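Long-range contacts in tRNA (adenine(58)-N(1))-methyltransferase TrmI (Thermus thermophilus, PDB 2PWY), which methylates N1 of adenosine 58 in tRNA with S-adenosyl-L-methionine as methyl donor and is required for growth at extreme temperatures: residues Leu11-Lys16 / Ser60-Thr65; Thr90-Ala95 / Leu112-Ala117; Pro96-Leu101 / Ala166-Ala171; Pro215-Arg220 / Arg253-Ser258; Val221-Trp226 / Thr246-Ala251. All blocks are in the same frame, centred on the assembly; numbering follows the deposited sequence.

Contact 1: Leu11-Lys16 / Ser60-Thr65; sequences LLKDRK and SVHRPT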
# COMPACT_ATOMS: atom_id res chain seq x y z
N LEU A 11 9.06 -23.97 -18.57
CA LEU A 11 8.49 -23.93 -17.23
C LEU A 11 7.23 -24.77 -17.26
O LEU A 11 6.34 -24.55 -18.08
CB LEU A 11 8.18 -22.49 -16.80
CG LEU A 11 7.69 -22.32 -15.35
CD1 LEU A 11 8.90 -22.29 -14.44
CD2 LEU A 11 6.87 -21.04 -15.20
N LEU A 12 7.18 -25.75 -16.37
CA LEU A 12 6.03 -26.63 -16.23
C LEU A 12 5.25 -26.21 -14.99
O LEU A 12 5.84 -25.85 -13.97
CB LEU A 12 6.48 -28.08 -16.08
CG LEU A 12 7.47 -28.63 -17.12
CD1 LEU A 12 7.72 -30.12 -16.86
CD2 LEU A 12 6.96 -28.39 -18.55
N LYS A 13 3.93 -26.23 -15.10
CA LYS A 13 3.05 -26.03 -13.94
C LYS A 13 2.08 -27.20 -13.81
O LYS A 13 1.48 -27.64 -14.81
CB LYS A 13 2.27 -24.72 -14.04
CG LYS A 13 3.12 -23.45 -13.96
CD LYS A 13 2.28 -22.20 -13.66
CE LYS A 13 1.59 -21.64 -14.92
NZ LYS A 13 1.00 -20.26 -14.76
N ASP A 14 1.93 -27.70 -12.59
CA ASP A 14 0.96 -28.77 -12.34
C ASP A 14 -0.37 -28.18 -11.88
O ASP A 14 -0.51 -26.95 -11.79
CB ASP A 14 1.54 -29.83 -11.37
CG ASP A 14 1.88 -29.27 -9.99
OD1 ASP A 14 1.31 -28.23 -9.57
OD2 ASP A 14 2.71 -29.90 -9.30
N ARG A 15 -1.36 -29.04 -11.61
CA ARG A 15 -2.70 -28.56 -11.25
C ARG A 15 -2.74 -27.80 -9.92
O ARG A 15 -3.61 -26.95 -9.72
CB ARG A 15 -3.72 -29.72 -11.26
N LYS A 16 -1.81 -28.11 -9.02
CA LYS A 16 -1.70 -27.41 -7.74
C LYS A 16 -1.02 -26.05 -7.88
O LYS A 16 -0.96 -25.27 -6.91
CB LYS A 16 -0.96 -28.27 -6.72
N SER A 60 1.12 -28.18 -17.51
CA SER A 60 1.03 -27.20 -18.58
C SER A 60 2.45 -26.79 -18.92
O SER A 60 3.29 -26.60 -18.02
CB SER A 60 0.20 -25.99 -18.17
OG SER A 60 0.75 -25.39 -17.01
N VAL A 61 2.72 -26.66 -20.21
CA VAL A 61 4.06 -26.38 -20.69
C VAL A 61 4.17 -24.93 -21.14
O VAL A 61 3.29 -24.42 -21.85
CB VAL A 61 4.44 -27.32 -21.87
CG1 VAL A 61 5.82 -27.01 -22.39
CG2 VAL A 61 4.33 -28.80 -21.45
N HIS A 62 5.24 -24.27 -20.72
CA HIS A 62 5.43 -22.84 -20.95
C HIS A 62 6.85 -22.47 -21.38
O HIS A 62 7.83 -23.13 -20.98
CB HIS A 62 5.10 -22.02 -19.69
CG HIS A 62 3.73 -22.28 -19.15
ND1 HIS A 62 2.59 -21.73 -19.71
CD2 HIS A 62 3.31 -23.03 -18.11
CE1 HIS A 62 1.53 -22.13 -19.03
NE2 HIS A 62 1.94 -22.93 -18.06
N ARG A 63 6.95 -21.44 -22.21
CA ARG A 63 8.17 -20.68 -22.35
C ARG A 63 8.17 -19.71 -21.16
O ARG A 63 7.27 -18.87 -21.07
CB ARG A 63 8.17 -19.88 -23.66
CG ARG A 63 9.22 -18.79 -23.70
CD ARG A 63 9.01 -17.83 -24.83
NE ARG A 63 10.06 -16.80 -24.86
CZ ARG A 63 10.47 -16.21 -25.98
NH1 ARG A 63 9.93 -16.53 -27.15
NH2 ARG A 63 11.42 -15.30 -25.93
N PRO A 64 9.15 -19.83 -20.25
CA PRO A 64 9.11 -18.95 -19.06
C PRO A 64 9.35 -17.51 -19.47
O PRO A 64 10.22 -17.24 -20.31
CB PRO A 64 10.28 -19.45 -18.19
CG PRO A 64 11.17 -20.24 -19.13
CD PRO A 64 10.32 -20.74 -20.25
N THR A 65 8.55 -16.60 -18.93
CA THR A 65 8.83 -15.19 -19.05
C THR A 65 10.10 -14.87 -18.24
O THR A 65 10.52 -15.67 -17.40
CB THR A 65 7.68 -14.34 -18.51
OG1 THR A 65 7.55 -14.57 -17.09
CG2 THR A 65 6.35 -14.68 -19.21
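The four-stranded antiparallel sheet of the small N-terminal domain holds this contact, in which strand 10-13 runs beside strand 58-62. Leu-11 with His-62 and Lys-13 with Ser-60 are hydrogen-bonded pairs; Leu-12 with Val-61 between them is not. Leu-11 N gives a 2.8 Å bond to His-62 O. Ser-60 N reaches Lys-13 O at 2.8 Å, in the carbonyl plane. On the face of Leu-12 and Val-61, the two side chains lie alongside, and Leu-12 CD2 meets Val-61 CG2 at 3.9 Å. The other face is mixed: Leu-11 CB packs on Pro-64 CB beside the polar groups. Ser-60 OG and His-62 NE2 are hydrogen-bonded at 2.9 Å, and His-62 ND1 bonds to Asp-191 of the second subunit, so the imidazole is gripped at both nitrogens. Leu-11 O lies at the ring edge. An alanine at His-62 removes the ring and would probably weaken both the hold on Ser-60 and the link to the second subunit. The Lys-13 chain bends at chi3 (-81°) and crosses the imidazole at about a right angle. Its NZ goes on to a salt bridge with Glu-219 of the second subunit, while its CE stays 3.4 Å from His-62 NE2.

Contact 2: Thr90-Ala95 / Leu112-Ala117; sequences TLLDLA and LFLARA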
# COMPACT_ATOMS: atom_id res chain seq x y z
N THR A 90 13.34 1.52 -16.09
CA THR A 90 12.62 2.75 -16.40
C THR A 90 13.25 3.96 -15.71
O THR A 90 13.40 5.02 -16.31
CB THR A 90 11.12 2.64 -16.03
OG1 THR A 90 10.54 1.59 -16.80
CG2 THR A 90 10.39 3.96 -16.36
N LEU A 91 13.62 3.80 -14.44
CA LEU A 91 14.26 4.90 -13.71
C LEU A 91 15.63 5.27 -14.30
O LEU A 91 16.03 6.43 -14.28
CB LEU A 91 14.39 4.56 -12.24
CG LEU A 91 13.05 4.43 -11.49
CD1 LEU A 91 13.31 3.87 -10.10
CD2 LEU A 91 12.35 5.78 -11.41
N LEU A 92 16.33 4.27 -14.82
CA LEU A 92 17.59 4.46 -15.53
C LEU A 92 17.40 5.00 -16.95
O LEU A 92 18.37 5.40 -17.62
CB LEU A 92 18.37 3.14 -15.57
CG LEU A 92 19.07 2.72 -14.27
CD1 LEU A 92 19.42 1.25 -14.30
CD2 LEU A 92 20.32 3.57 -14.00
N ASP A 93 16.15 5.02 -17.40
CA ASP A 93 15.77 5.54 -18.71
C ASP A 93 16.60 4.87 -19.83
O ASP A 93 17.18 5.54 -20.68
CB ASP A 93 15.90 7.08 -18.75
CG ASP A 93 15.37 7.67 -20.03
OD1 ASP A 93 14.26 7.24 -20.45
OD2 ASP A 93 16.06 8.54 -20.62
N LEU A 94 16.66 3.54 -19.79
CA LEU A 94 17.47 2.79 -20.75
C LEU A 94 16.73 2.55 -22.05
O LEU A 94 15.57 2.11 -22.05
CB LEU A 94 17.92 1.45 -20.16
CG LEU A 94 18.79 1.55 -18.91
CD1 LEU A 94 19.11 0.18 -18.42
CD2 LEU A 94 20.09 2.34 -19.17
N ALA A 95 17.42 2.83 -23.15
CA ALA A 95 16.89 2.66 -24.50
C ALA A 95 17.90 1.84 -25.30
O ALA A 95 19.05 1.71 -24.89
CB ALA A 95 16.66 4.02 -25.14
N LEU A 112 19.87 -9.60 -16.83
CA LEU A 112 18.97 -9.95 -17.92
C LEU A 112 18.02 -8.81 -18.29
O LEU A 112 17.81 -8.53 -19.48
CB LEU A 112 18.21 -11.23 -17.58
CG LEU A 112 19.06 -12.51 -17.71
CD1 LEU A 112 18.38 -13.66 -16.98
CD2 LEU A 112 19.33 -12.88 -19.20
N PHE A 113 17.47 -8.13 -17.29
CA PHE A 113 16.59 -6.98 -17.52
C PHE A 113 17.36 -5.86 -18.24
O PHE A 113 16.88 -5.29 -19.24
CB PHE A 113 16.00 -6.46 -16.20
CG PHE A 113 14.74 -7.18 -15.80
CD1 PHE A 113 14.80 -8.42 -15.17
CD2 PHE A 113 13.49 -6.62 -16.09
CE1 PHE A 113 13.62 -9.11 -14.81
CE2 PHE A 113 12.31 -7.29 -15.74
CZ PHE A 113 12.37 -8.53 -15.10
N LEU A 114 18.56 -5.58 -17.76
CA LEU A 114 19.43 -4.56 -18.37
C LEU A 114 19.78 -4.90 -19.83
O LEU A 114 19.76 -4.03 -20.72
CB LEU A 114 20.71 -4.37 -17.53
CG LEU A 114 20.55 -3.88 -16.08
CD1 LEU A 114 21.93 -3.87 -15.41
CD2 LEU A 114 19.87 -2.53 -15.98
N ALA A 115 20.08 -6.17 -20.07
CA ALA A 115 20.48 -6.65 -21.39
C ALA A 115 19.36 -6.55 -22.43
O ALA A 115 19.60 -6.17 -23.56
CB ALA A 115 21.02 -8.09 -21.29
N ARG A 116 18.12 -6.86 -22.03
CA ARG A 116 16.96 -6.63 -22.89
C ARG A 116 16.80 -5.17 -23.24
O ARG A 116 16.50 -4.83 -24.40
CB ARG A 116 15.67 -7.06 -22.22
CG ARG A 116 15.41 -8.54 -22.26
CD ARG A 116 14.01 -8.79 -21.75
NE ARG A 116 13.63 -10.17 -21.99
CZ ARG A 116 12.44 -10.69 -21.69
NH1 ARG A 116 11.50 -9.94 -21.13
NH2 ARG A 116 12.21 -11.97 -21.97
N ALA A 117 16.96 -4.30 -22.23
CA ALA A 117 16.73 -2.87 -22.40
C ALA A 117 17.69 -2.21 -23.38
O ALA A 117 17.28 -1.37 -24.17
CB ALA A 117 16.75 -2.15 -21.06
O HOH W 1 14.81 -0.38 -24.03
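The flat groups of these segments turn to other partners. The Phe-113 ring packs on Leu-66 and Leu-70 of helix 66-72 and on Ala-85 and Val-89 of helix 82-91. The Arg-116 guanidinium forms a salt bridge with Asp-93 of the second subunit. The contact itself is aliphatic. Leu-114 CD2 is the shared point: Leu-94 CD1 meets it at 3.7 Å and Leu-92 CD1 at 4.2 Å. Both leucines cross Leu-114 obliquely. One turn further along the helix, Ala-117 CB touches Leu-94 CB at 3.9 Å. The small side chain is consistent with the close approach of the 94-95 backbone; Ala-95 C lies 3.5 Å from Ala-117 O. A water sits 2.7 Å from Ala-117 O and 3.3 Å from Leu-94 O. Asp-93 has positive phi (53°) and closes helix 82-91 with a Schellman motif, which turns the chain toward strand 99-103. Helix 109-118 follows that strand, in the strand-turn-helix unit that carries the S-adenosyl-L-methionine site at Ser-107 to Leu-110 in this class I methyltransferase fold.

Contact 3: Pro96-Leu101 / Ala166-Ala171; sequences PGMRVL and AYDGVA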
# COMPACT_ATOMS: atom_id res chain seq x y z
N PRO A 96 17.46 1.27 -26.44
CA PRO A 96 18.41 0.49 -27.24
C PRO A 96 19.67 1.27 -27.60
O PRO A 96 19.59 2.44 -27.97
CB PRO A 96 17.61 0.15 -28.50
CG PRO A 96 16.18 0.15 -28.04
CD PRO A 96 16.11 1.27 -27.03
N GLY A 97 20.80 0.59 -27.51
CA GLY A 97 22.08 1.16 -27.92
C GLY A 97 22.86 1.76 -26.77
O GLY A 97 24.04 2.10 -26.92
N MET A 98 22.21 1.90 -25.62
CA MET A 98 22.86 2.51 -24.46
C MET A 98 23.88 1.58 -23.80
O MET A 98 23.83 0.36 -24.01
CB MET A 98 21.83 2.99 -23.44
CG MET A 98 21.17 4.30 -23.84
SD MET A 98 20.02 4.88 -22.58
CE MET A 98 19.28 6.30 -23.39
N ARG A 99 24.75 2.17 -22.99
CA ARG A 99 25.79 1.44 -22.27
C ARG A 99 25.53 1.62 -20.78
O ARG A 99 25.52 2.75 -20.29
CB ARG A 99 27.16 1.96 -22.66
CG ARG A 99 27.42 1.91 -24.15
CD ARG A 99 28.74 2.57 -24.55
NE ARG A 99 29.87 1.64 -24.47
CZ ARG A 99 30.81 1.70 -23.53
NH1 ARG A 99 30.74 2.63 -22.60
NH2 ARG A 99 31.82 0.83 -23.53
N VAL A 100 25.30 0.52 -20.08
CA VAL A 100 24.95 0.57 -18.66
C VAL A 100 25.97 -0.19 -17.82
O VAL A 100 26.36 -1.30 -18.16
CB VAL A 100 23.50 0.08 -18.41
CG1 VAL A 100 23.29 -1.38 -18.87
CG2 VAL A 100 23.11 0.25 -16.94
N LEU A 101 26.38 0.44 -16.72
CA LEU A 101 27.32 -0.16 -15.78
C LEU A 101 26.52 -0.83 -14.67
O LEU A 101 25.57 -0.25 -14.14
CB LEU A 101 28.21 0.94 -15.18
CG LEU A 101 29.36 0.51 -14.27
CD1 LEU A 101 30.42 -0.30 -15.03
CD2 LEU A 101 29.97 1.78 -13.61
N ALA A 166 31.19 7.66 -20.12
CA ALA A 166 30.94 6.73 -21.23
C ALA A 166 29.65 5.93 -21.06
O ALA A 166 29.20 5.27 -21.99
CB ALA A 166 32.13 5.80 -21.45
N TYR A 167 29.06 6.00 -19.86
CA TYR A 167 27.90 5.17 -19.53
C TYR A 167 26.63 5.99 -19.39
O TYR A 167 26.64 7.11 -18.84
CB TYR A 167 28.18 4.37 -18.26
CG TYR A 167 29.32 3.40 -18.46
CD1 TYR A 167 29.08 2.08 -18.84
CD2 TYR A 167 30.66 3.82 -18.33
CE1 TYR A 167 30.13 1.18 -19.07
CE2 TYR A 167 31.72 2.94 -18.54
CZ TYR A 167 31.44 1.62 -18.91
OH TYR A 167 32.48 0.75 -19.12
N ASP A 168 25.55 5.41 -19.89
CA ASP A 168 24.25 6.06 -19.94
C ASP A 168 23.44 5.87 -18.66
O ASP A 168 22.43 6.54 -18.45
CB ASP A 168 23.47 5.57 -21.16
CG ASP A 168 24.19 5.89 -22.46
OD1 ASP A 168 24.33 7.09 -22.79
OD2 ASP A 168 24.67 4.94 -23.12
N GLY A 169 23.92 4.99 -17.79
CA GLY A 169 23.23 4.67 -16.54
C GLY A 169 24.13 3.79 -15.71
O GLY A 169 25.05 3.15 -16.25
N VAL A 170 23.90 3.79 -14.41
CA VAL A 170 24.61 2.91 -13.48
C VAL A 170 23.58 2.22 -12.60
O VAL A 170 22.84 2.88 -11.89
CB VAL A 170 25.61 3.68 -12.59
CG1 VAL A 170 26.24 2.74 -11.55
CG2 VAL A 170 26.71 4.36 -13.45
N ALA A 171 23.56 0.89 -12.65
CA ALA A 171 22.63 0.08 -11.86
C ALA A 171 23.40 -0.60 -10.74
O ALA A 171 24.35 -1.35 -11.01
CB ALA A 171 21.97 -0.97 -12.74
O HOH W 2 33.56 2.35 -22.03
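Backbone bonds set the parallel pairing. Leu-101 N bonds to Gly-169 O at 3.1 Å, and Ala-171 N to Leu-101 O at 2.7 Å. Where the chain turns a corner, Asp-168 grips Arg-99 twice. Its N reaches Arg-99 O at 2.7 Å, and its OD2 takes Arg-99 N at 2.8 Å through the anti lone pair. Asp-168 OD1 makes a salt bridge with Lys-189. The Arg-99 chain bends at chi3 (87°), which brings its guanidinium over one face of Tyr-167. CZ is 4.9 Å from the ring centroid, a cation-pi contact. NH1 also donates to Ala-166 O at 3.1 Å, from above the carbonyl plane. Apolar contacts complete the join: Leu-101 CD1 lies over the opposite face of Tyr-167, and Leu-101 CB meets Val-170 CG2 at 4.1 Å. Strands 99-103 and 167-173 are neighbours at the centre of the Rossmann-like sheet of class I methyltransferases, with the S-adenosyl-L-methionine site at their C-terminal ends, Ser-107 to Leu-110 after the first and Asp-173 closing the second.

Contact 4: Pro215-Arg220 / Arg253-Ser258; sequences PFRLER and RRWKGS. Unlike the reference sequence in segment 253-258: Gly-257 (reference Ala). With SO4 (sulfate ion), chain C.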
# COMPACT_ATOMS: atom_id res chain seq x y z
N PRO A 215 29.53 14.25 -7.06
CA PRO A 215 28.69 15.04 -7.96
C PRO A 215 27.38 14.35 -8.38
O PRO A 215 27.17 14.09 -9.57
CB PRO A 215 29.62 15.32 -9.16
CG PRO A 215 30.53 14.14 -9.18
CD PRO A 215 30.74 13.76 -7.74
N PHE A 216 26.51 14.11 -7.40
CA PHE A 216 25.20 13.50 -7.60
C PHE A 216 24.15 14.32 -6.87
O PHE A 216 24.42 14.85 -5.79
CB PHE A 216 25.18 12.09 -7.00
CG PHE A 216 25.83 11.03 -7.84
CD1 PHE A 216 25.28 10.66 -9.07
CD2 PHE A 216 26.96 10.36 -7.38
CE1 PHE A 216 25.88 9.66 -9.84
CE2 PHE A 216 27.56 9.37 -8.15
CZ PHE A 216 27.02 9.02 -9.38
N ARG A 217 22.97 14.41 -7.47
CA ARG A 217 21.80 15.03 -6.84
C ARG A 217 20.75 13.96 -6.58
O ARG A 217 20.42 13.19 -7.49
CB ARG A 217 21.23 16.12 -7.76
CG ARG A 217 20.09 16.96 -7.18
CD ARG A 217 20.17 18.43 -7.63
NE ARG A 217 20.89 18.56 -8.89
CZ ARG A 217 22.02 19.26 -9.07
NH1 ARG A 217 22.58 19.94 -8.07
NH2 ARG A 217 22.58 19.28 -10.26
N LEU A 218 20.25 13.89 -5.35
CA LEU A 218 19.19 12.93 -5.03
C LEU A 218 17.92 13.27 -5.80
O LEU A 218 17.43 14.40 -5.76
CB LEU A 218 18.90 12.92 -3.52
CG LEU A 218 17.82 11.92 -3.07
CD1 LEU A 218 18.20 10.48 -3.37
CD2 LEU A 218 17.51 12.09 -1.56
N GLU A 219 17.36 12.27 -6.47
CA GLU A 219 16.17 12.50 -7.30
C GLU A 219 14.95 11.73 -6.80
O GLU A 219 13.84 12.26 -6.79
CB GLU A 219 16.46 12.14 -8.76
CG GLU A 219 17.53 13.03 -9.42
CD GLU A 219 17.11 14.49 -9.59
OE1 GLU A 219 15.94 14.84 -9.30
OE2 GLU A 219 17.96 15.32 -10.00
N ARG A 220 15.15 10.47 -6.42
CA ARG A 220 14.04 9.60 -6.00
C ARG A 220 14.47 8.63 -4.92
O ARG A 220 15.59 8.10 -4.92
CB ARG A 220 13.51 8.73 -7.15
CG ARG A 220 13.33 9.40 -8.48
CD ARG A 220 11.97 10.09 -8.59
NE ARG A 220 10.86 9.17 -8.88
CZ ARG A 220 10.52 8.74 -10.10
NH1 ARG A 220 11.22 9.09 -11.18
NH2 ARG A 220 9.48 7.93 -10.24
N ARG A 253 20.94 11.76 -9.81
CA ARG A 253 21.28 12.31 -11.12
C ARG A 253 22.68 12.89 -11.08
O ARG A 253 23.01 13.65 -10.16
CB ARG A 253 20.29 13.39 -11.55
CG ARG A 253 20.41 13.81 -13.01
CD ARG A 253 19.63 15.08 -13.29
NE ARG A 253 18.17 14.94 -13.31
CZ ARG A 253 17.43 14.71 -14.39
NH1 ARG A 253 17.99 14.51 -15.57
NH2 ARG A 253 16.11 14.63 -14.27
N ARG A 254 23.50 12.52 -12.07
CA ARG A 254 24.88 13.01 -12.22
C ARG A 254 24.87 14.51 -12.51
O ARG A 254 24.14 14.97 -13.38
CB ARG A 254 25.57 12.26 -13.37
CG ARG A 254 27.04 12.65 -13.67
CD ARG A 254 27.93 12.41 -12.46
NE ARG A 254 29.38 12.56 -12.69
CZ ARG A 254 30.05 13.71 -12.80
NH1 ARG A 254 29.42 14.88 -12.80
NH2 ARG A 254 31.37 13.70 -12.94
N TRP A 255 25.68 15.25 -11.76
CA TRP A 255 25.84 16.69 -11.98
C TRP A 255 26.28 17.02 -13.39
O TRP A 255 26.97 16.22 -14.04
CB TRP A 255 26.90 17.22 -11.02
CG TRP A 255 26.43 17.48 -9.62
CD1 TRP A 255 25.21 17.14 -9.07
CD2 TRP A 255 27.19 18.09 -8.58
NE1 TRP A 255 25.17 17.53 -7.75
CE2 TRP A 255 26.37 18.11 -7.43
CE3 TRP A 255 28.48 18.63 -8.50
CZ2 TRP A 255 26.81 18.66 -6.21
CZ3 TRP A 255 28.91 19.17 -7.29
CH2 TRP A 255 28.08 19.18 -6.17
N LYS A 256 25.87 18.20 -13.86
CA LYS A 256 26.43 18.85 -15.04
C LYS A 256 27.94 18.67 -15.08
O LYS A 256 28.63 18.80 -14.05
CB LYS A 256 26.10 20.35 -15.02
CG LYS A 256 26.54 21.13 -16.26
CD LYS A 256 26.29 22.64 -16.08
CE LYS A 256 26.49 23.40 -17.38
NZ LYS A 256 27.86 23.21 -17.89
N GLY A 257 28.45 18.41 -16.28
CA GLY A 257 29.85 18.13 -16.49
C GLY A 257 30.78 19.32 -16.38
O GLY A 257 30.36 20.49 -16.47
N SER A 258 32.05 18.96 -16.17
CA SER A 258 33.24 19.81 -16.17
C SER A 258 33.25 20.84 -15.06
O SER A 258 34.02 20.67 -14.12
CB SER A 258 33.52 20.39 -17.55
OG SER A 258 33.76 19.32 -18.45
OXT SER A 258 32.47 21.79 -15.08
S SO4 C . 21.36 16.93 -3.09
O1 SO4 C . 21.57 17.12 -1.66
O2 SO4 C . 20.72 15.65 -3.31
O3 SO4 C . 20.50 17.98 -3.62
O4 SO4 C . 22.62 16.98 -3.80
O HOH W 3 24.61 19.95 -11.86
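This antiparallel pairing joins the start of strand 216-232 to the end of strand 248-254 in the mixed sheet of the catalytic domain. Segment 215-220 ends in a classic beta bulge, where Glu-219 and Arg-220 both face Ala-251. The side chain of Arg-254 leaves CB with CG anti to the backbone N and bends at chi2 (60°). CD passes 3.4 Å from Pro-215 O. NE donates to Ala-185 O of helix 181-187. CZ lies against the proline: Pro-215 CG is 3.7 Å from it, over the centre of one guanidinium face. NH2 also lies near this CG, and NH1 makes a weak bond back to Trp-255 O. An alanine at Arg-254 removes this arm and would probably leave Pro-215 less covered and the tie to helix 181-187 lost. Trp-255 covers Pro-215 from another side, its six-membered ring centroid 3.8 Å from Pro-215 CA, a CH-pi contact. Trp-255 N also bonds to Pro-215 O. Arg-253 NE gives Glu-219 OE2 a weak hydrogen bond of 3.3 Å, part of a salt bridge. The Arg-217 guanidinium is nearly parallel to the indole (12°), with Trp-255 NE1 over one of its faces, toward the rim. Its NH2 donates to a water at 2.7 Å.

Contact 5: Val221-Trp226 / Thr246-Ala251; sequences VLEVGW and TAFLVA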
# COMPACT_ATOMS: atom_id res chain seq x y z
N VAL A 221 13.55 8.41 -3.98
CA VAL A 221 13.60 7.26 -3.10
C VAL A 221 12.21 6.66 -3.17
O VAL A 221 11.22 7.32 -2.85
CB VAL A 221 13.96 7.64 -1.66
CG1 VAL A 221 13.77 6.40 -0.73
CG2 VAL A 221 15.39 8.18 -1.57
N LEU A 222 12.11 5.42 -3.64
CA LEU A 222 10.78 4.83 -3.76
C LEU A 222 10.71 3.35 -3.43
O LEU A 222 11.73 2.66 -3.40
CB LEU A 222 10.17 5.13 -5.12
CG LEU A 222 10.85 4.58 -6.37
CD1 LEU A 222 10.29 3.22 -6.63
CD2 LEU A 222 10.57 5.47 -7.57
N GLU A 223 9.48 2.91 -3.16
CA GLU A 223 9.16 1.51 -2.98
C GLU A 223 8.19 1.10 -4.07
O GLU A 223 7.12 1.71 -4.25
CB GLU A 223 8.44 1.28 -1.65
CG GLU A 223 9.14 1.76 -0.42
CD GLU A 223 8.24 1.66 0.79
OE1 GLU A 223 8.04 2.68 1.48
OE2 GLU A 223 7.70 0.55 1.01
N VAL A 224 8.56 0.05 -4.80
CA VAL A 224 7.71 -0.53 -5.82
C VAL A 224 6.84 -1.60 -5.16
O VAL A 224 7.34 -2.45 -4.42
CB VAL A 224 8.55 -1.14 -6.98
CG1 VAL A 224 7.66 -1.81 -8.02
CG2 VAL A 224 9.41 -0.07 -7.65
N GLY A 225 5.54 -1.52 -5.41
CA GLY A 225 4.62 -2.57 -4.99
C GLY A 225 3.84 -3.07 -6.18
O GLY A 225 3.31 -2.28 -6.98
N TRP A 226 3.79 -4.40 -6.32
CA TRP A 226 2.87 -5.04 -7.26
C TRP A 226 1.89 -5.83 -6.41
O TRP A 226 2.20 -6.95 -5.94
CB TRP A 226 3.60 -5.94 -8.26
CG TRP A 226 4.36 -5.23 -9.37
CD1 TRP A 226 4.64 -3.90 -9.47
CD2 TRP A 226 4.96 -5.86 -10.51
NE1 TRP A 226 5.37 -3.65 -10.62
CE2 TRP A 226 5.58 -4.84 -11.27
CE3 TRP A 226 5.04 -7.19 -10.96
CZ2 TRP A 226 6.27 -5.11 -12.47
CZ3 TRP A 226 5.71 -7.46 -12.16
CH2 TRP A 226 6.32 -6.43 -12.89
N THR A 246 10.70 -5.70 -0.72
CA THR A 246 11.94 -6.31 -1.18
C THR A 246 13.08 -5.34 -0.90
O THR A 246 13.97 -5.63 -0.09
CB THR A 246 11.86 -6.68 -2.68
OG1 THR A 246 11.44 -5.53 -3.45
CG2 THR A 246 10.84 -7.81 -2.89
N ALA A 247 13.03 -4.17 -1.56
CA ALA A 247 14.02 -3.13 -1.36
C ALA A 247 13.50 -1.76 -1.77
O ALA A 247 12.50 -1.65 -2.49
CB ALA A 247 15.31 -3.45 -2.15
N PHE A 248 14.18 -0.72 -1.29
CA PHE A 248 14.00 0.63 -1.77
C PHE A 248 14.85 0.85 -3.00
O PHE A 248 15.92 0.26 -3.13
CB PHE A 248 14.44 1.61 -0.68
CG PHE A 248 13.66 1.45 0.58
CD1 PHE A 248 12.45 2.11 0.73
CD2 PHE A 248 14.12 0.62 1.60
CE1 PHE A 248 11.69 1.96 1.90
CE2 PHE A 248 13.37 0.47 2.79
CZ PHE A 248 12.16 1.13 2.92
N LEU A 249 14.37 1.72 -3.89
CA LEU A 249 15.16 2.17 -5.03
C LEU A 249 15.56 3.63 -4.81
O LEU A 249 14.71 4.47 -4.47
CB LEU A 249 14.37 2.04 -6.35
CG LEU A 249 13.81 0.67 -6.71
CD1 LEU A 249 13.18 0.71 -8.09
CD2 LEU A 249 14.90 -0.37 -6.66
N VAL A 250 16.84 3.92 -4.99
CA VAL A 250 17.38 5.26 -4.80
C VAL A 250 17.98 5.73 -6.13
O VAL A 250 18.90 5.09 -6.66
CB VAL A 250 18.48 5.27 -3.71
CG1 VAL A 250 19.04 6.68 -3.55
CG2 VAL A 250 17.95 4.74 -2.36
N ALA A 251 17.44 6.83 -6.67
CA ALA A 251 17.90 7.38 -7.95
C ALA A 251 18.67 8.67 -7.70
O ALA A 251 18.18 9.58 -7.02
CB ALA A 251 16.72 7.65 -8.90
O HOH W 4 11.12 -1.07 -4.69
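The close part of this antiparallel contact is the hydrogen-bonded pair Leu-222 and Leu-249. Leu-222 N gives a 2.9 Å bond to Leu-249 O, in the carbonyl plane. Leu-249 N returns a nearly straight one to Leu-222 O at 2.8 Å and 175°. Leu-222 has CG in the crowded position between the backbone N and the carbonyl carbon. Its CD1 crosses obliquely to Leu-249 CD1 at 4.1 Å, and Val-224 CG2 reaches the same methyl at 3.9 Å. On the other face Glu-223 and Phe-248 lie alongside, and the methylene Glu-223 CG is 3.5 Å from Phe-248 CE1. The Glu-223 chain is extended beyond CG, so its carboxylate stays beside Phe-248 CE1. OE1 bonds to Trp-229 of the second subunit, and OE2 forms a salt bridge with Arg-227 of the third. The looser end lies toward Val-224 and Ala-247, where the strands diverge. There a water takes the place of a direct bond: it accepts from Val-224 N at 2.8 Å and donates to Ala-247 O at 2.7 Å. Leu-91 of helix 82-91 covers Leu-249, while Val-204 of helix 201-211 packs on Phe-248 and Val-250. Strand 248-254 lies between strands 192-198 and 216-232, and residues 222-226 pair with a strand of the second subunit, so the sheet continues across the interface.

Contact 1 stands apart in the N-terminal sheet, centre to centre about 27 Å from contact 2 and about 44 Å from contact 4. It closes before the others open along the chain. Contacts 2 and 3 alternate in sequence and touch, with Leu-92 CD1 3.7 Å from Ala-171 CB; their centres are about 9 Å apart. Contacts 3, 4 and 5 share the mixed sheet. Contacts 4 and 5 use the same two strands, and contact 5 falls between the segments of contact 4. Leu-91 of contact 2 also meets Leu-249 of contact 5. Contacts 2 and 3 lie nearest the cofactor site. Contacts 1, 2, 4 and 5 touch the second subunit of the tetramer, and so does Pro-96 of contact 3.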